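Local coordinates for hypothetical protein ST1066 (Sulfolobus tokodaii, PDB 2PJZ) that probably binds and hydrolyses ATP as the nucleotide-binding subunit of an ABC transporter, putatively one for cobalt, at residues Y95-E98 against E99-L103; S168-I171 against K172-K176. All blocks are in the same frame, centred on the assembly; numbering follows the deposited sequence. Where two conformers were deposited one is given.

Interaction 1: residues Y95-E98 against E99-L103; sequences YLYE and ELKGL
The ring of Y97 carries L100 CD2 over one face, the methyl lying 4.1 Å from the ring centroid and 24° off the ring normal, a CH-pi contact displaced toward the hydroxyl end. CG of L100 stands anti to its own backbone nitrogen (chi1 -170°), which lays the side chain alongside the ring, pointing the same way. K101 runs beside it too, its CG 3.5 Å from Y97 CD2, before the chain bends at chi2 and carries NZ off to Y76 O, Y73 O and N72 OD1. The Y97 hydroxyl is taken up by A83 O. Here helix 90-100 of the ABC transporter ATP-binding domain ends, and Y97 O binds two donors: K101 N at 3.0 Å and L103 N, also at 3.0 Å, from opposite faces of the carbonyl plane. With G102 at positive phi (69°), the chain turns back and L103 N spans six residues, beyond the usual i+4 bond. L103 turns CD1 back onto Y97 CB (3.8 Å), and the side chain also touches L141 and A144 of helix 131-144. CD2 of L103 touches E98 CG, whose carboxylate pairs with R105. A water donates to E98 O and, at 2.7 Å, to L103 O, spanning the turn.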
loop_
_atom_site.group_PDB
_atom_site.type_symbol
_atom_site.label_atom_id
_atom_site.label_comp_id
_atom_site.label_asym_id
_atom_site.label_seq_id
_atom_site.Cartn_x
_atom_site.Cartn_y
_atom_site.Cartn_z
ATOM N N TYR A 95 0.924 -24.045 -3.585
ATOM C CA TYR A 95 1.149 -24.756 -4.854
ATOM C C TYR A 95 0.820 -23.926 -6.112
ATOM O O TYR A 95 1.619 -23.892 -7.057
ATOM C CB TYR A 95 0.372 -26.089 -4.909
ATOM C CG TYR A 95 1.003 -27.210 -4.130
ATOM C CD1 TYR A 95 0.322 -27.814 -3.078
ATOM C CD2 TYR A 95 2.277 -27.691 -4.459
ATOM C CE1 TYR A 95 0.898 -28.882 -2.351
ATOM C CE2 TYR A 95 2.865 -28.748 -3.741
ATOM C CZ TYR A 95 2.157 -29.333 -2.699
ATOM O OH TYR A 95 2.711 -30.370 -1.992
ATOM N N LEU A 96 -0.340 -23.272 -6.135
ATOM C CA LEU A 96 -0.653 -22.382 -7.271
ATOM C C LEU A 96 0.409 -21.295 -7.464
ATOM O O LEU A 96 0.890 -21.075 -8.578
ATOM C CB LEU A 96 -2.036 -21.734 -7.112
ATOM C CG LEU A 96 -2.344 -20.652 -8.167
ATOM C CD1 LEU A 96 -2.340 -21.181 -9.635
ATOM C CD2 LEU A 96 -3.667 -19.921 -7.840
ATOM N N TYR A 97 0.789 -20.629 -6.378
ATOM C CA TYR A 97 1.729 -19.502 -6.480
ATOM C C TYR A 97 3.159 -19.911 -6.819
ATOM O O TYR A 97 3.901 -19.132 -7.425
ATOM C CB TYR A 97 1.604 -18.550 -5.273
ATOM C CG TYR A 97 0.504 -17.565 -5.581
ATOM C CD1 TYR A 97 -0.835 -17.925 -5.486
ATOM C CD2 TYR A 97 0.809 -16.300 -6.082
ATOM C CE1 TYR A 97 -1.849 -17.036 -5.864
ATOM C CE2 TYR A 97 -0.194 -15.402 -6.442
ATOM C CZ TYR A 97 -1.509 -15.774 -6.335
ATOM O OH TYR A 97 -2.489 -14.880 -6.703
ATOM N N GLU A 98 3.527 -21.151 -6.481
ATOM C CA GLU A 98 4.812 -21.710 -6.927
ATOM C C GLU A 98 4.941 -21.651 -8.450
ATOM O O GLU A 98 6.017 -21.364 -8.971
ATOM C CB GLU A 98 4.979 -23.167 -6.458
ATOM C CG GLU A 98 5.222 -23.337 -4.950
ATOM C CD GLU A 98 5.328 -24.802 -4.560
ATOM O OE1 GLU A 98 6.023 -25.536 -5.298
ATOM O OE2 GLU A 98 4.725 -25.214 -3.536
ATOM N N GLU A 99 3.850 -21.930 -9.153
ATOM C CA GLU A 99 3.829 -21.854 -10.622
ATOM C C GLU A 99 3.501 -20.464 -11.172
ATOM O O GLU A 99 4.169 -19.983 -12.091
ATOM C CB GLU A 99 2.820 -22.857 -11.174
ATOM C CG GLU A 99 3.205 -24.294 -10.865
ATOM C CD GLU A 99 4.610 -24.598 -11.349
ATOM O OE1 GLU A 99 4.876 -24.411 -12.567
ATOM O OE2 GLU A 99 5.446 -25.001 -10.511
ATOM N N LEU A 100 2.482 -19.830 -10.599
ATOM C CA LEU A 100 1.970 -18.549 -11.101
ATOM C C LEU A 100 2.986 -17.429 -10.967
ATOM O O LEU A 100 3.112 -16.599 -11.868
ATOM C CB LEU A 100 0.663 -18.198 -10.375
ATOM C CG LEU A 100 -0.177 -17.012 -10.898
ATOM C CD1 LEU A 100 -0.707 -17.299 -12.318
ATOM C CD2 LEU A 100 -1.322 -16.691 -9.940
ATOM N N LYS A 101 3.712 -17.412 -9.844
ATOM C CA LYS A 101 4.656 -16.340 -9.549
ATOM C C LYS A 101 6.070 -16.830 -9.287
ATOM O O LYS A 101 6.969 -16.029 -8.967
ATOM C CB LYS A 101 4.170 -15.541 -8.303
ATOM C CG LYS A 101 2.812 -14.816 -8.478
ATOM C CD LYS A 101 2.790 -13.779 -9.638
ATOM C CE LYS A 101 1.430 -13.080 -9.687
ATOM N NZ LYS A 101 1.383 -11.994 -10.767
ATOM N N GLY A 102 6.278 -18.140 -9.365
ATOM C CA GLY A 102 7.603 -18.678 -8.956
ATOM C C GLY A 102 7.843 -18.573 -7.458
ATOM O O GLY A 102 8.967 -18.356 -7.013
ATOM N N LEU A 103 6.780 -18.697 -6.668
ATOM C CA LEU A 103 6.930 -18.681 -5.205
ATOM C C LEU A 103 7.873 -19.819 -4.749
ATOM O O LEU A 103 7.784 -20.948 -5.250
ATOM C CB LEU A 103 5.565 -18.780 -4.498
ATOM C CG LEU A 103 5.506 -18.838 -2.948
ATOM C CD1 LEU A 103 4.171 -18.273 -2.465
ATOM C CD2 LEU A 103 5.655 -20.307 -2.499
HETATM O O HOH W 1 8.671 -22.185 -7.522
#

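Interaction 2: residues S168-I171 against K172-K176; sequences SRYI and KEYGK
With CG anti to the carbonyl carbon in both Y170 (chi1 -75°) and Y174 (chi1 -64°), the two rings lie side by side and point the same way, one turn apart at the end of helix 161-173. This helix is the crossover of a beta-alpha-beta unit between strands 149-153 and 177-182 in the P-loop NTPase core. Y174 CE2 comes to the edge of the Y170 ring, near its plane, 3.8 Å from CD1. The pair is thus an edge contact without stacking. E173 CG lies over one face of the Y174 ring, and helix 105-114 is touched by both tyrosines. The last helical bond runs from Y174 N to Y170 O (2.9 Å); beyond it the backbone leaves helical geometry and G175 takes a positive phi. Around the helix, K172 folds back along S168, its CG 3.1 Å from S168 O. A bend at chi3 (79°) then carries NZ to L190 O. Replacing K172 with an alanine would probably leave L190 O without this donor and uncover the flank of S168. In the conformer given, one of two, S168 OG hydrogen-bonds Y191 OH, and a water accepts from K172 NZ at 3.2 Å.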
loop_
_atom_site.group_PDB
_atom_site.type_symbol
_atom_site.label_atom_id
_atom_site.label_comp_id
_atom_site.label_asym_id
_atom_site.label_seq_id
_atom_site.Cartn_x
_atom_site.Cartn_y
_atom_site.Cartn_z
ATOM N N SER A 168 7.612 -6.471 8.547
ATOM C CA SER A 168 8.277 -5.271 8.045
ATOM C C SER A 168 9.685 -5.600 7.566
ATOM O O SER A 168 10.133 -5.071 6.561
ATOM C CB SER A 168 8.327 -4.179 9.112
ATOM O OG SER A 168 8.864 -2.978 8.596
ATOM N N ARG A 169 10.370 -6.475 8.296
ATOM C CA ARG A 169 11.705 -6.924 7.910
ATOM C C ARG A 169 11.641 -7.597 6.532
ATOM O O ARG A 169 12.477 -7.337 5.672
ATOM C CB ARG A 169 12.355 -7.811 9.015
ATOM C CG ARG A 169 12.803 -6.933 10.252
ATOM C CD ARG A 169 13.157 -7.632 11.646
ATOM N NE ARG A 169 13.306 -6.575 12.688
ATOM C CZ ARG A 169 12.682 -6.531 13.883
ATOM N NH1 ARG A 169 11.897 -7.533 14.280
ATOM N NH2 ARG A 169 12.869 -5.489 14.708
ATOM N N TYR A 170 10.610 -8.405 6.294
ATOM C CA TYR A 170 10.476 -9.069 4.978
ATOM C C TYR A 170 10.048 -8.112 3.858
ATOM O O TYR A 170 10.483 -8.246 2.712
ATOM C CB TYR A 170 9.505 -10.238 5.080
ATOM C CG TYR A 170 10.097 -11.431 5.786
ATOM C CD1 TYR A 170 11.217 -12.077 5.271
ATOM C CD2 TYR A 170 9.519 -11.927 6.953
ATOM C CE1 TYR A 170 11.764 -13.178 5.913
ATOM C CE2 TYR A 170 10.061 -13.030 7.607
ATOM C CZ TYR A 170 11.177 -13.643 7.084
ATOM O OH TYR A 170 11.695 -14.741 7.735
ATOM N N ILE A 171 9.160 -7.186 4.202
ATOM C CA ILE A 171 8.703 -6.141 3.276
ATOM C C ILE A 171 9.911 -5.338 2.810
ATOM O O ILE A 171 10.030 -4.996 1.638
ATOM C CB ILE A 171 7.597 -5.241 3.954
ATOM C CG1 ILE A 171 6.301 -6.046 4.085
ATOM C CG2 ILE A 171 7.378 -3.908 3.187
ATOM C CD1 ILE A 171 5.197 -5.401 4.928
ATOM N N LYS A 172 10.832 -5.052 3.724
ATOM C CA LYS A 172 11.992 -4.244 3.381
ATOM C C LYS A 172 13.030 -5.017 2.570
ATOM O O LYS A 172 13.710 -4.438 1.708
ATOM C CB LYS A 172 12.556 -3.548 4.626
ATOM C CG LYS A 172 11.507 -2.563 5.246
ATOM C CD LYS A 172 11.854 -2.138 6.697
ATOM C CE LYS A 172 12.920 -1.066 6.762
ATOM N NZ LYS A 172 13.068 -0.628 8.204
ATOM N N GLU A 173 13.106 -6.327 2.809
ATOM C CA GLU A 173 14.089 -7.184 2.140
ATOM C C GLU A 173 13.662 -7.635 0.745
ATOM O O GLU A 173 14.502 -7.725 -0.163
ATOM C CB GLU A 173 14.420 -8.398 3.004
ATOM C CG GLU A 173 15.285 -9.436 2.277
ATOM C CD GLU A 173 15.773 -10.535 3.178
ATOM O OE1 GLU A 173 15.161 -10.723 4.266
ATOM O OE2 GLU A 173 16.770 -11.212 2.789
ATOM N N TYR A 174 12.366 -7.896 0.569
ATOM C CA TYR A 174 11.847 -8.422 -0.691
ATOM C C TYR A 174 10.976 -7.405 -1.468
ATOM O O TYR A 174 10.464 -6.417 -0.897
ATOM C CB TYR A 174 11.107 -9.743 -0.429
ATOM C CG TYR A 174 12.030 -10.820 0.096
ATOM C CD1 TYR A 174 12.889 -11.497 -0.768
ATOM C CD2 TYR A 174 12.082 -11.133 1.459
ATOM C CE1 TYR A 174 13.759 -12.475 -0.300
ATOM C CE2 TYR A 174 12.961 -12.128 1.947
ATOM C CZ TYR A 174 13.792 -12.787 1.055
ATOM O OH TYR A 174 14.667 -13.770 1.485
ATOM N N GLY A 175 10.844 -7.616 -2.776
ATOM C CA GLY A 175 10.185 -6.635 -3.670
ATOM C C GLY A 175 10.817 -5.238 -3.673
ATOM O O GLY A 175 10.304 -4.327 -3.050
ATOM N N LYS A 176 11.889 -5.032 -4.421
ATOM C CA LYS A 176 12.542 -3.740 -4.374
ATOM C C LYS A 176 11.660 -2.567 -4.761
ATOM O O LYS A 176 11.792 -1.499 -4.157
ATOM C CB LYS A 176 13.814 -3.720 -5.229
ATOM C CG LYS A 176 14.567 -2.369 -5.139
ATOM C CD LYS A 176 15.913 -2.397 -5.852
ATOM C CE LYS A 176 15.769 -2.084 -7.323
ATOM N NZ LYS A 176 17.151 -2.096 -7.914
HETATM O O HOH W 2 12.158 -3.305 9.713
#

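How the interactions relate
Read from the N terminus, the two contacts show one principle twice: a helix ends and its last turn is fastened locally. Interaction 1 closes the end of helix 90-100 and leads the chain into helix 105-114. After helix 131-144 and strand 149-153, interaction 2 closes the end of helix 161-173, ahead of strand 177-182. They lie in series, neither nested nor crossed, with centres about 19 Å apart and nearest atoms about 10 Å apart, without touching. Helix 131-144 links them indirectly: L103 packs on it from the first, Y170 and I171 from the second. Helix 105-114, into which interaction 1 leads, is also touched by Y170 and Y174 of interaction 2.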